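Local coordinates for protein phosphodiesterase (Pseudomonas aeruginosa, PDB 4G75) that acts as a colicin M-like bacteriocin, a magnesium-binding phosphodiesterase that probably kills competing bacteria by hydrolysing the lipid-linked precursor of peptidoglycan, at residues A[259-262]-A[263-267]; A[10-13]-A[14-18]; A[161-164]-A[165-168]; A[27-30]-A[31-35]. One frame throughout, in Å; residues are numbered along the deposited sequence.

Overall arrangement
The four contacts are local turns and helix ends spread over an elongated chain. Interaction 2 leads into helix 18-24 and interaction 4 joins that helix to helix 34-49; their centres are 22 Å apart and their nearest atoms about 7 Å. Interaction 1, toward the end of helix 255-264, lies 30 Å from interaction 2 and 33 Å from interaction 4, centre to centre. Interaction 3 is the one close to the metal site: the side chain of Leu-166 is about 4 Å from that of Val-211, a magnesium ligand, and about 10 Å from the magnesium ion. Its centre lies 28 Å from those of interactions 1 and 2, and 44 Å from that of interaction 4.

Interaction 1 of 4, residues A[259-262]-A[263-267]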
ATOM      1  N   THR A 259       7.433   0.943  14.032  1.00 11.20           N
ATOM      2  CA  THR A 259       7.086   0.012  15.106  1.00 12.35           C
ATOM      3  C   THR A 259       6.563   0.769  16.329  1.00 12.19           C
ATOM      4  O   THR A 259       5.568   0.368  16.938  1.00 14.30           O
ATOM      5  CB  THR A 259       8.289  -0.865  15.497  1.00 11.09           C
ATOM      6  OG1 THR A 259       8.801  -1.508  14.326  1.00 18.28           O
ATOM      7  CG2 THR A 259       7.885  -1.927  16.511  1.00 15.53           C
ATOM      8  N   ARG A 260       7.227   1.868  16.677  1.00 11.58           N
ATOM      9  CA  ARG A 260       6.783   2.683  17.801  1.00 13.03           C
ATOM     10  C   ARG A 260       5.426   3.303  17.501  1.00 13.82           C
ATOM     11  O   ARG A 260       4.523   3.268  18.338  1.00 14.84           O
ATOM     12  CB  ARG A 260       7.809   3.764  18.147  1.00 12.76           C
ATOM     13  CG  ARG A 260       7.476   4.508  19.433  1.00 14.77           C
ATOM     14  CD  ARG A 260       8.545   5.533  19.794  1.00 18.77           C
ATOM     15  NE  ARG A 260       8.131   6.340  20.936  1.00 22.60           N
ATOM     16  CZ  ARG A 260       8.912   7.215  21.557  1.00 14.11           C
ATOM     17  NH1 ARG A 260      10.160   7.398  21.149  1.00 18.72           N
ATOM     18  NH2 ARG A 260       8.442   7.908  22.591  1.00 19.46           N
ATOM     19  N   LEU A 261       5.277   3.854  16.297  1.00 12.28           N
ATOM     20  CA  LEU A 261       3.993   4.406  15.876  1.00  9.84           C
ATOM     21  C   LEU A 261       2.871   3.374  16.018  1.00  9.47           C
ATOM     22  O   LEU A 261       1.787   3.677  16.523  1.00 12.98           O
ATOM     23  CB  LEU A 261       4.074   4.907  14.429  1.00 10.53           C
ATOM     24  CG  LEU A 261       2.766   5.402  13.809  1.00 12.64           C
ATOM     25  CD1 LEU A 261       2.186   6.545  14.622  1.00 12.96           C
ATOM     26  CD2 LEU A 261       2.979   5.831  12.363  1.00 10.76           C
ATOM     27  N   GLY A 262       3.130   2.150  15.565  1.00  9.27           N
ATOM     28  CA  GLY A 262       2.127   1.103  15.622  1.00 12.85           C
ATOM     29  C   GLY A 262       1.686   0.782  17.033  1.00 18.90           C
ATOM     30  O   GLY A 262       0.539   0.396  17.267  1.00 18.13           O
ATOM     31  N   ARG A 263       2.604   0.936  17.979  1.00 13.97           N
ATOM     32  CA  ARG A 263       2.304   0.645  19.378  1.00 15.46           C
ATOM     33  C   ARG A 263       1.547   1.777  20.066  1.00 19.04           C
ATOM     34  O   ARG A 263       0.933   1.573  21.109  1.00 21.56           O
ATOM     35  CB  ARG A 263       3.592   0.325  20.139  1.00 11.79           C
ATOM     36  CG  ARG A 263       4.152  -1.038  19.805  1.00 16.61           C
ATOM     37  CD  ARG A 263       5.619  -1.175  20.176  1.00 15.66           C
ATOM     38  NE  ARG A 263       6.138  -2.476  19.757  1.00 17.04           N
ATOM     39  CZ  ARG A 263       7.412  -2.835  19.844  1.00 19.63           C
ATOM     40  NH1 ARG A 263       8.304  -1.991  20.344  1.00 18.38           N
ATOM     41  NH2 ARG A 263       7.793  -4.038  19.435  1.00 21.37           N
ATOM     42  N   GLU A 264       1.577   2.966  19.475  1.00 10.38           N
ATOM     43  CA  GLU A 264       0.986   4.134  20.113  1.00 15.27           C
ATOM     44  C   GLU A 264      -0.265   4.648  19.411  1.00 15.11           C
ATOM     45  O   GLU A 264      -1.096   5.308  20.023  1.00 17.51           O
ATOM     46  CB  GLU A 264       2.004   5.269  20.176  1.00 15.92           C
ATOM     47  CG  GLU A 264       3.301   4.909  20.859  1.00 20.94           C
ATOM     48  CD  GLU A 264       4.227   6.100  20.978  1.00 28.13           C
ATOM     49  OE1 GLU A 264       3.868   7.184  20.466  1.00 18.77           O
ATOM     50  OE2 GLU A 264       5.309   5.952  21.587  1.00 23.64           O
ATOM     51  N   VAL A 265      -0.393   4.361  18.124  1.00 14.50           N
ATOM     52  CA  VAL A 265      -1.420   5.017  17.320  1.00 12.02           C
ATOM     53  C   VAL A 265      -2.849   4.752  17.811  1.00 17.80           C
ATOM     54  O   VAL A 265      -3.731   5.606  17.676  1.00 12.32           O
ATOM     55  CB  VAL A 265      -1.266   4.664  15.822  1.00 13.95           C
ATOM     56  CG1 VAL A 265      -1.739   3.240  15.557  1.00 10.58           C
ATOM     57  CG2 VAL A 265      -2.008   5.671  14.958  1.00 14.11           C
ATOM     58  N   GLY A 266      -3.072   3.578  18.393  1.00 13.48           N
ATOM     59  CA  GLY A 266      -4.385   3.216  18.898  1.00 14.22           C
ATOM     60  C   GLY A 266      -4.845   4.047  20.085  1.00 20.83           C
ATOM     61  O   GLY A 266      -6.032   4.073  20.410  1.00 18.52           O
ATOM     62  N   GLN A 267      -3.909   4.728  20.738  1.00 21.30           N
ATOM     63  CA  GLN A 267      -4.256   5.631  21.828  1.00 38.11           C
ATOM     64  C   GLN A 267      -5.145   6.749  21.309  1.00 41.59           C
ATOM     65  O   GLN A 267      -6.027   7.234  22.016  1.00 26.86           O
ATOM     66  CB  GLN A 267      -3.000   6.272  22.421  1.00 24.28           C
ATOM     67  CG  GLN A 267      -1.833   5.336  22.642  1.00 54.08           C
ATOM     68  CD  GLN A 267      -1.711   4.893  24.073  1.00 56.75           C
ATOM     69  OE1 GLN A 267      -2.417   3.991  24.520  1.00 68.79           O
ATOM     70  NE2 GLN A 267      -0.803   5.526  24.806  1.00 48.29           N
TER
HETATM   71  O   HOH W   1       5.693   7.798  23.656  1.00 22.61           O
HETATM   72  O   HOH W   2      -1.806   1.072  18.927  1.00 24.96           O
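Thr-259 and Arg-263, one helical turn apart, run alongside each other. The methyl CG2 of Thr-259 sits over the centre of one face of the Arg-263 guanidinium, 3.5 Å from its CZ. This methyl is turned anti to the backbone N, which leaves OG1 to bond back to the carbonyl of Ala-255, while Thr-259 O accepts from Arg-263 N at 3.2 Å. Arg-260 is extended from CG to NE, and its NE-H meets OE2 of Glu-264 in a nearly straight salt bridge (2.9 Å, 170°). The carboxylate oxygen lies in the guanidinium plane but is approached from above its own plane, the two planes standing 78° apart. A water joins Arg-260 NH2 to the same OE2. OE1 of Glu-264 accepts from the indoles of Trp-62 and Trp-68, and Trp-68 also makes a cation-pi contact with Arg-260. Leu-261 turns inward: its CD1 packs on CB of Val-265 at 4.1 Å, and both side chains press on Trp-62 of helix 55-65. Leu-261 O accepts from Val-265 N (2.8 Å) and Glu-264 N (3.0 Å). Gly-262 O reaches Gly-266 N through a second water. The arrangement is that of an amphipathic helix, here toward the C-terminal part of helix 255-264, with an i to i+4 salt bridge on one side and aliphatic i to i+4 packing on the side turned to helix 55-65.

Interaction 2 of 4, residues A[10-13]-A[14-18]. With EDO (1,2-ethanediol), chain I.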
ATOM      1  N   ILE A  10       9.033  10.038 -10.122  1.00 12.03           N
ATOM      2  CA  ILE A  10       8.659  11.248 -10.843  1.00 10.48           C
ATOM      3  C   ILE A  10       9.297  12.485 -10.235  1.00 10.32           C
ATOM      4  O   ILE A  10       9.785  12.456  -9.108  1.00  9.72           O
ATOM      5  CB  ILE A  10       7.130  11.438 -10.934  1.00 11.67           C
ATOM      6  CG1 ILE A  10       6.522  11.716  -9.558  1.00 10.24           C
ATOM      7  CG2 ILE A  10       6.473  10.221 -11.586  1.00  9.07           C
ATOM      8  CD1 ILE A  10       5.099  12.225  -9.640  1.00 14.58           C
ATOM      9  N   VAL A  11       9.293  13.565 -11.008  1.00  9.53           N
ATOM     10  CA  VAL A  11       9.823  14.847 -10.569  1.00  7.05           C
ATOM     11  C   VAL A  11       8.684  15.718 -10.062  1.00 11.13           C
ATOM     12  O   VAL A  11       7.761  16.035 -10.809  1.00 14.75           O
ATOM     13  CB  VAL A  11      10.530  15.579 -11.725  1.00  9.61           C
ATOM     14  CG1 VAL A  11      10.933  16.989 -11.288  1.00 14.49           C
ATOM     15  CG2 VAL A  11      11.734  14.781 -12.196  1.00 10.54           C
ATOM     16  N   ALA A  12       8.741  16.113  -8.797  1.00  9.33           N
ATOM     17  CA  ALA A  12       7.664  16.916  -8.240  1.00  7.10           C
ATOM     18  C   ALA A  12       8.156  17.976  -7.263  1.00  7.42           C
ATOM     19  O   ALA A  12       9.186  17.813  -6.609  1.00 12.88           O
ATOM     20  CB  ALA A  12       6.631  16.021  -7.564  1.00 13.50           C
ATOM     21  N   GLY A  13       7.396  19.060  -7.169  1.00 12.07           N
ATOM     22  CA  GLY A  13       7.696  20.137  -6.244  1.00 10.42           C
ATOM     23  C   GLY A  13       6.439  20.625  -5.553  1.00  6.56           C
ATOM     24  O   GLY A  13       5.331  20.260  -5.941  1.00 10.14           O
ATOM     25  N   GLN A  14       6.611  21.445  -4.520  1.00 10.11           N
ATOM     26  CA  GLN A  14       5.484  21.952  -3.743  1.00 12.67           C
ATOM     27  C   GLN A  14       4.404  22.558  -4.631  1.00 11.05           C
ATOM     28  O   GLN A  14       3.210  22.385  -4.384  1.00 10.58           O
ATOM     29  CB  GLN A  14       5.971  23.010  -2.749  1.00  8.19           C
ATOM     30  CG  GLN A  14       6.774  22.451  -1.585  1.00  8.50           C
ATOM     31  CD  GLN A  14       7.658  23.509  -0.946  1.00 13.26           C
ATOM     32  OE1 GLN A  14       8.535  24.078  -1.604  1.00 21.24           O
ATOM     33  NE2 GLN A  14       7.433  23.782   0.336  1.00 14.19           N
ATOM     34  N   GLY A  15       4.841  23.284  -5.654  1.00 12.46           N
ATOM     35  CA  GLY A  15       3.945  23.989  -6.548  1.00 10.57           C
ATOM     36  C   GLY A  15       3.078  23.099  -7.414  1.00 14.35           C
ATOM     37  O   GLY A  15       2.173  23.582  -8.082  1.00 12.45           O
ATOM     38  N   ASP A  16       3.346  21.797  -7.408  1.00 13.05           N
ATOM     39  CA  ASP A  16       2.489  20.860  -8.130  1.00 10.79           C
ATOM     40  C   ASP A  16       1.181  20.588  -7.399  1.00 10.00           C
ATOM     41  O   ASP A  16       0.239  20.043  -7.981  1.00 11.38           O
ATOM     42  CB  ASP A  16       3.212  19.537  -8.366  1.00 10.57           C
ATOM     43  CG  ASP A  16       4.260  19.640  -9.449  1.00 10.00           C
ATOM     44  OD1 ASP A  16       3.946  20.217 -10.512  1.00 22.95           O
ATOM     45  OD2 ASP A  16       5.382  19.132  -9.242  1.00 12.24           O
ATOM     46  N   PHE A  17       1.116  20.986  -6.134  1.00  9.83           N
ATOM     47  CA  PHE A  17      -0.003  20.592  -5.288  1.00 10.65           C
ATOM     48  C   PHE A  17      -0.933  21.736  -4.924  1.00  9.82           C
ATOM     49  O   PHE A  17      -0.521  22.730  -4.344  1.00 11.58           O
ATOM     50  CB  PHE A  17       0.520  19.840  -4.070  1.00  9.62           C
ATOM     51  CG  PHE A  17       1.353  18.657  -4.447  1.00  9.97           C
ATOM     52  CD1 PHE A  17       2.735  18.734  -4.447  1.00 12.12           C
ATOM     53  CD2 PHE A  17       0.749  17.487  -4.877  1.00 12.31           C
ATOM     54  CE1 PHE A  17       3.504  17.648  -4.835  1.00 10.21           C
ATOM     55  CE2 PHE A  17       1.509  16.407  -5.265  1.00 11.18           C
ATOM     56  CZ  PHE A  17       2.886  16.484  -5.246  1.00 11.08           C
ATOM     57  N   SER A  18      -2.197  21.563  -5.292  1.00  9.33           N
ATOM     58  CA  SER A  18      -3.205  22.609  -5.159  0.62 10.83           C
ATOM     59  C   SER A  18      -3.331  23.136  -3.732  1.00 14.93           C
ATOM     60  O   SER A  18      -3.559  24.324  -3.515  1.00 12.01           O
ATOM     61  CB  SER A  18      -4.555  22.092  -5.655  0.62 11.04           C
ATOM     62  OG  SER A  18      -4.462  21.682  -7.010  0.62 14.04           O
TER
HETATM   63  C1  EDO I 308       9.969  22.389  -3.780  1.00 27.68           C
HETATM   64  O1  EDO I 308       8.914  23.209  -4.301  1.00 19.01           O
HETATM   65  C2  EDO I 308       9.390  21.043  -3.362  1.00 23.82           C
HETATM   66  O2  EDO I 308      10.392  20.234  -2.736  1.00 28.66           O
HETATM   67  O   HOH W   3       7.235  18.914 -11.144  1.00 15.71           O
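The backbone runs extended through Ala-12 and Gly-13, then bends into a short 3-10 segment, 14-16, opened by Asp-16 N to Gly-13 O (2.9 Å) and continued by Phe-17 N to Gln-14 O (3.1 Å). Asp-16 completes a second link in the reverse direction: its OD2 accepts the N-H of Gly-13 at 2.9 Å and 164°, met on the anti side and 28° out of the carboxylate plane. With CG anti to its own carbonyl carbon (chi1 -75°), the carboxylate is carried back over the start of the turn, where OD2 also rests 3.3 Å from CA of Ala-12. A water donates to OD2 and to the carbonyl of Val-11, extending the grip of this oxygen one peptide further back. The Phe-17 ring comes obliquely to the Gly-13 carbonyl oxygen, CD1 at 3.4 Å, and CZ approaches the methyl of Ala-12. CB of Asp-16 lies over the rim of one ring face. Beyond the turn the ring packs against Val-47 of helix 34-49 and against Val-50. Gln-14 points outward, where an ethanediol molecule, probably from the crystallisation liquor, takes its backbone N-H on O1 and gives a hydrogen bond to OE1, each at 2.9 Å; the same molecule is bonded to Gln-44. The whole is an aspartate carboxylate folded back onto the N-H of the residue that opens a 3-10 turn, beside the ordinary i to i+3 backbone bond, in the loop leading into helix 18-24, whose N-cap position is held by Phe-17.

Interaction 3 of 4, residues A[161-164]-A[165-168]; sequences FPIE and RLNI
Leu-166 folds back over the residues that precede it. Its CB rests 3.4 Å from the carbonyl oxygen of Ile-163, the oxygen that also accepts the Leu-166 N-H at 3.2 Å. CG, anti to the carbonyl carbon (chi1 -64°), stays beside that oxygen, and this torsion turns both branches back over the preceding residues. CD1 goes to CG1 of Ile-163 at 3.9 Å. CD2 stands over the centre of one face of the Phe-161 ring, 3.6 Å from the centroid and 6° off its normal, a well-centred CH-pi contact. The same ring meets Arg-165 at its edge, CE1 being 3.4 Å from the Arg-165 carbonyl oxygen. Arg-165, whose N-H bonds to the carbonyl of Pro-162, runs its chain past the proline ring; a water links its NE to OE2 of Glu-164, and NH1 is held by the carbonyls of Asn-138 and Val-2. The Leu-166 side chain lies about 4 Å from that of Val-211 of the magnesium site. The loop follows strand 159-160: backbone bonds tie Phe-161 to Gly-278 at the end of strand 275-278 and Ile-163 to Pro-280, while Ile-163 and Ile-168 pack on Ile-283 of strand 283-290.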
ATOM      1  N   PHE A 161      -6.689  -6.315  -2.862  1.00  7.82           N
ATOM      2  CA  PHE A 161      -5.451  -6.021  -3.579  1.00  7.53           C
ATOM      3  C   PHE A 161      -5.410  -6.994  -4.752  1.00 10.70           C
ATOM      4  O   PHE A 161      -4.953  -8.133  -4.607  1.00  6.83           O
ATOM      5  CB  PHE A 161      -4.242  -6.236  -2.658  1.00  9.51           C
ATOM      6  CG  PHE A 161      -2.995  -5.484  -3.078  1.00 12.39           C
ATOM      7  CD1 PHE A 161      -2.696  -5.282  -4.420  1.00  5.40           C
ATOM      8  CD2 PHE A 161      -2.104  -5.015  -2.122  1.00  8.06           C
ATOM      9  CE1 PHE A 161      -1.554  -4.601  -4.803  1.00  5.88           C
ATOM     10  CE2 PHE A 161      -0.956  -4.337  -2.493  1.00  9.35           C
ATOM     11  CZ  PHE A 161      -0.680  -4.124  -3.838  1.00  9.18           C
ATOM     12  N   PRO A 162      -5.924  -6.568  -5.918  1.00  7.17           N
ATOM     13  CA  PRO A 162      -5.964  -7.500  -7.057  1.00  7.73           C
ATOM     14  C   PRO A 162      -4.589  -8.131  -7.306  1.00  5.80           C
ATOM     15  O   PRO A 162      -3.564  -7.446  -7.265  1.00  7.06           O
ATOM     16  CB  PRO A 162      -6.396  -6.612  -8.221  1.00 10.21           C
ATOM     17  CG  PRO A 162      -7.186  -5.479  -7.556  1.00 11.88           C
ATOM     18  CD  PRO A 162      -6.473  -5.239  -6.251  1.00  7.58           C
ATOM     19  N   ILE A 163      -4.569  -9.436  -7.560  1.00  5.09           N
ATOM     20  CA  ILE A 163      -3.306 -10.164  -7.610  1.00  7.83           C
ATOM     21  C   ILE A 163      -2.334  -9.609  -8.655  1.00  7.94           C
ATOM     22  O   ILE A 163      -1.133  -9.571  -8.422  1.00  7.94           O
ATOM     23  CB  ILE A 163      -3.523 -11.688  -7.813  1.00  9.71           C
ATOM     24  CG1 ILE A 163      -2.251 -12.467  -7.457  1.00  4.98           C
ATOM     25  CG2 ILE A 163      -4.019 -11.987  -9.221  1.00  8.11           C
ATOM     26  CD1 ILE A 163      -2.443 -14.001  -7.463  1.00 10.40           C
ATOM     27  N   GLU A 164      -2.857  -9.182  -9.799  1.00  7.28           N
ATOM     28  CA  GLU A 164      -2.010  -8.653 -10.862  1.00 11.06           C
ATOM     29  C   GLU A 164      -1.392  -7.302 -10.496  1.00 11.33           C
ATOM     30  O   GLU A 164      -0.413  -6.872 -11.114  1.00 11.71           O
ATOM     31  CB  GLU A 164      -2.781  -8.561 -12.192  1.00 17.12           C
ATOM     32  CG  GLU A 164      -3.891  -7.512 -12.237  1.00  8.54           C
ATOM     33  CD  GLU A 164      -5.226  -8.008 -11.683  1.00  9.53           C
ATOM     34  OE1 GLU A 164      -5.281  -9.114 -11.091  1.00  8.46           O
ATOM     35  OE2 GLU A 164      -6.231  -7.281 -11.844  1.00 10.20           O
ATOM     36  N   ARG A 165      -1.951  -6.632  -9.492  1.00 10.40           N
ATOM     37  CA  ARG A 165      -1.409  -5.333  -9.081  1.00  6.82           C
ATOM     38  C   ARG A 165      -0.325  -5.466  -8.021  1.00 10.35           C
ATOM     39  O   ARG A 165       0.315  -4.485  -7.666  1.00  9.07           O
ATOM     40  CB  ARG A 165      -2.517  -4.385  -8.603  1.00 10.26           C
ATOM     41  CG  ARG A 165      -3.446  -3.958  -9.733  1.00 12.70           C
ATOM     42  CD  ARG A 165      -4.535  -2.979  -9.300  1.00 10.83           C
ATOM     43  NE  ARG A 165      -5.224  -2.474 -10.482  1.00 20.71           N
ATOM     44  CZ  ARG A 165      -4.954  -1.320 -11.083  1.00 18.81           C
ATOM     45  NH1 ARG A 165      -4.029  -0.500 -10.604  1.00 18.62           N
ATOM     46  NH2 ARG A 165      -5.637  -0.973 -12.157  1.00 17.94           N
ATOM     47  N   LEU A 166      -0.124  -6.677  -7.511  1.00  8.17           N
ATOM     48  CA  LEU A 166       0.992  -6.933  -6.601  1.00  4.51           C
ATOM     49  C   LEU A 166       2.326  -6.708  -7.299  1.00  8.21           C
ATOM     50  O   LEU A 166       3.331  -6.413  -6.654  1.00 11.86           O
ATOM     51  CB  LEU A 166       0.947  -8.369  -6.060  1.00  6.39           C
ATOM     52  CG  LEU A 166      -0.236  -8.794  -5.194  1.00  8.71           C
ATOM     53  CD1 LEU A 166      -0.156 -10.291  -4.942  1.00 10.45           C
ATOM     54  CD2 LEU A 166      -0.283  -8.026  -3.864  1.00 10.04           C
ATOM     55  N   ASN A 167       2.333  -6.863  -8.620  1.00  7.21           N
ATOM     56  CA  ASN A 167       3.568  -6.820  -9.395  1.00 10.91           C
ATOM     57  C   ASN A 167       4.553  -7.913  -8.977  1.00 14.44           C
ATOM     58  O   ASN A 167       5.762  -7.684  -8.905  1.00 12.14           O
ATOM     59  CB  ASN A 167       4.233  -5.445  -9.291  1.00 12.00           C
ATOM     60  CG  ASN A 167       5.114  -5.140 -10.483  1.00 18.57           C
ATOM     61  OD1 ASN A 167       4.883  -5.650 -11.576  1.00 17.65           O
ATOM     62  ND2 ASN A 167       6.123  -4.299 -10.280  1.00 20.53           N
ATOM     63  N   ILE A 168       4.034  -9.103  -8.692  1.00  8.77           N
ATOM     64  CA  ILE A 168       4.906 -10.229  -8.393  1.00  8.57           C
ATOM     65  C   ILE A 168       5.171 -11.049  -9.657  1.00 12.88           C
ATOM     66  O   ILE A 168       4.415 -10.974 -10.623  1.00 12.05           O
ATOM     67  CB  ILE A 168       4.371 -11.113  -7.247  1.00 11.04           C
ATOM     68  CG1 ILE A 168       2.982 -11.667  -7.580  1.00  6.50           C
ATOM     69  CG2 ILE A 168       4.358 -10.325  -5.933  1.00 12.00           C
ATOM     70  CD1 ILE A 168       2.518 -12.750  -6.594  1.00 11.01           C
TER
HETATM   71  O   HOH W   4       1.262  -9.369  -9.785  1.00 10.74           O
HETATM   72  O   HOH W   5      -6.726  -4.549 -11.601  1.00 12.14           O

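Interaction 4 of 4, residues A[27-30]-A[31-35]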
ATOM      1  N   ALA A  27      -3.473  36.254  -1.249  1.00 24.20           N
ATOM      2  CA  ALA A  27      -4.797  36.844  -1.410  1.00 20.96           C
ATOM      3  C   ALA A  27      -5.839  36.108  -0.580  1.00 23.71           C
ATOM      4  O   ALA A  27      -6.888  36.665  -0.261  1.00 21.74           O
ATOM      5  CB  ALA A  27      -5.204  36.862  -2.875  1.00 23.21           C
ATOM      6  N   ASN A  28      -5.548  34.856  -0.238  1.00 20.88           N
ATOM      7  CA  ASN A  28      -6.464  34.035   0.551  1.00 19.74           C
ATOM      8  C   ASN A  28      -6.391  34.306   2.046  1.00 18.92           C
ATOM      9  O   ASN A  28      -7.255  33.865   2.802  1.00 22.88           O
ATOM     10  CB  ASN A  28      -6.187  32.545   0.318  1.00 18.78           C
ATOM     11  CG  ASN A  28      -6.529  32.099  -1.082  1.00 22.01           C
ATOM     12  OD1 ASN A  28      -7.440  32.636  -1.709  1.00 22.42           O
ATOM     13  ND2 ASN A  28      -5.800  31.106  -1.585  1.00 18.09           N
ATOM     14  N   TRP A  29      -5.354  35.015   2.473  1.00 18.24           N
ATOM     15  CA  TRP A  29      -5.031  35.067   3.894  1.00 14.53           C
ATOM     16  C   TRP A  29      -4.854  36.478   4.452  1.00 14.38           C
ATOM     17  O   TRP A  29      -3.769  37.035   4.393  1.00 24.97           O
ATOM     18  CB  TRP A  29      -3.779  34.231   4.156  1.00 13.35           C
ATOM     19  CG  TRP A  29      -3.928  32.814   3.661  1.00 21.68           C
ATOM     20  CD1 TRP A  29      -3.436  32.294   2.502  1.00 13.96           C
ATOM     21  CD2 TRP A  29      -4.638  31.747   4.307  1.00 13.73           C
ATOM     22  NE1 TRP A  29      -3.782  30.967   2.389  1.00 11.41           N
ATOM     23  CE2 TRP A  29      -4.519  30.608   3.487  1.00 10.29           C
ATOM     24  CE3 TRP A  29      -5.351  31.643   5.506  1.00 18.05           C
ATOM     25  CZ2 TRP A  29      -5.092  29.380   3.823  1.00 13.29           C
ATOM     26  CZ3 TRP A  29      -5.914  30.425   5.840  1.00 12.77           C
ATOM     27  CH2 TRP A  29      -5.783  29.310   5.001  1.00 14.43           C
ATOM     28  N   PRO A  30      -5.930  37.040   5.018  1.00 18.59           N
ATOM     29  CA  PRO A  30      -5.914  38.395   5.581  1.00 33.95           C
ATOM     30  C   PRO A  30      -4.904  38.553   6.719  1.00 34.84           C
ATOM     31  O   PRO A  30      -4.427  39.660   6.956  1.00 26.51           O
ATOM     32  CB  PRO A  30      -7.341  38.557   6.121  1.00 22.84           C
ATOM     33  CG  PRO A  30      -7.824  37.145   6.318  1.00 37.92           C
ATOM     34  CD  PRO A  30      -7.264  36.430   5.137  1.00 21.86           C
ATOM     35  N   ALA A  31      -4.583  37.461   7.408  1.00 24.75           N
ATOM     36  CA  ALA A  31      -3.707  37.532   8.573  1.00 10.20           C
ATOM     37  C   ALA A  31      -2.869  36.265   8.718  1.00 21.48           C
ATOM     38  O   ALA A  31      -3.168  35.247   8.095  1.00 16.66           O
ATOM     39  CB  ALA A  31      -4.527  37.760   9.823  1.00 16.57           C
ATOM     40  N   PRO A  32      -1.806  36.326   9.536  1.00 18.83           N
ATOM     41  CA  PRO A  32      -1.053  35.099   9.811  1.00 17.88           C
ATOM     42  C   PRO A  32      -1.987  34.057  10.397  1.00 15.57           C
ATOM     43  O   PRO A  32      -2.873  34.389  11.192  1.00 14.77           O
ATOM     44  CB  PRO A  32      -0.028  35.538  10.857  1.00 16.11           C
ATOM     45  CG  PRO A  32       0.115  37.011  10.659  1.00 20.42           C
ATOM     46  CD  PRO A  32      -1.238  37.497  10.228  1.00 20.94           C
ATOM     47  N   SER A  33      -1.800  32.800  10.014  1.00 16.09           N
ATOM     48  CA  SER A  33      -2.759  31.778  10.383  1.00 18.56           C
ATOM     49  C   SER A  33      -2.112  30.408  10.483  1.00 11.20           C
ATOM     50  O   SER A  33      -1.354  30.021   9.602  1.00 11.73           O
ATOM     51  CB  SER A  33      -3.878  31.731   9.342  1.00 15.06           C
ATOM     52  OG  SER A  33      -4.687  30.584   9.529  1.00 23.59           O
ATOM     53  N   PRO A  34      -2.435  29.661  11.549  1.00 12.36           N
ATOM     54  CA  PRO A  34      -1.920  28.295  11.671  1.00 12.14           C
ATOM     55  C   PRO A  34      -2.570  27.402  10.619  1.00 11.01           C
ATOM     56  O   PRO A  34      -1.983  26.396  10.236  1.00 12.45           O
ATOM     57  CB  PRO A  34      -2.365  27.851  13.072  1.00 12.15           C
ATOM     58  CG  PRO A  34      -3.212  28.953  13.628  1.00 18.39           C
ATOM     59  CD  PRO A  34      -3.450  29.978  12.570  1.00 16.67           C
ATOM     60  N   ALA A  35      -3.765  27.772  10.167  1.00 10.26           N
ATOM     61  CA  ALA A  35      -4.431  27.059   9.079  1.00 14.65           C
ATOM     62  C   ALA A  35      -3.688  27.256   7.754  1.00 15.49           C
ATOM     63  O   ALA A  35      -3.566  26.330   6.943  1.00 12.86           O
ATOM     64  CB  ALA A  35      -5.876  27.522   8.955  1.00 15.43           C
TER
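Ala-31 follows Pro-30 directly and starts the return of the chain toward the indole of Trp-29; its carbonyl oxygen comes to 4.1 Å from CB of that tryptophan. The extended backbone at Ala-31, with phi -148° and psi 164°, carries the chain away from the proline ring, whose CB lies close to the Ala-31 nitrogen. The chain then passes to Ser-33, whose side chain turns back toward the tryptophan. CB of Ser-33 reaches CE3 of Trp-29 at 4.1 Å, and its OG lies 3.9 Å from CZ3, both near the six-membered ring, approached obliquely. Ser-33 is the N-cap of helix 34-49. Its hydroxyl stands anti to the backbone N (chi1 169°), a torsion that turns OG toward the first turn of the helix, where it accepts a weak bond from the Ala-35 N-H at 3.0 Å and a further hydrogen bond from the N-H of Gln-36. Pro-34, in the first turn, leans on Pro-79 and Phe-80. Ala-35 closes the contact: Ala-35 CB is 4.3 Å from CZ3 of Trp-29. The backbone carbon Ala-35 C lies 4.0 Å from Trp-29 CH2, so the far end of the indole rests against the opening turn of the helix. The opposite end of the same indole is fixed by NE1, which bonds to the carbonyl of Tyr-22 in helix 18-24.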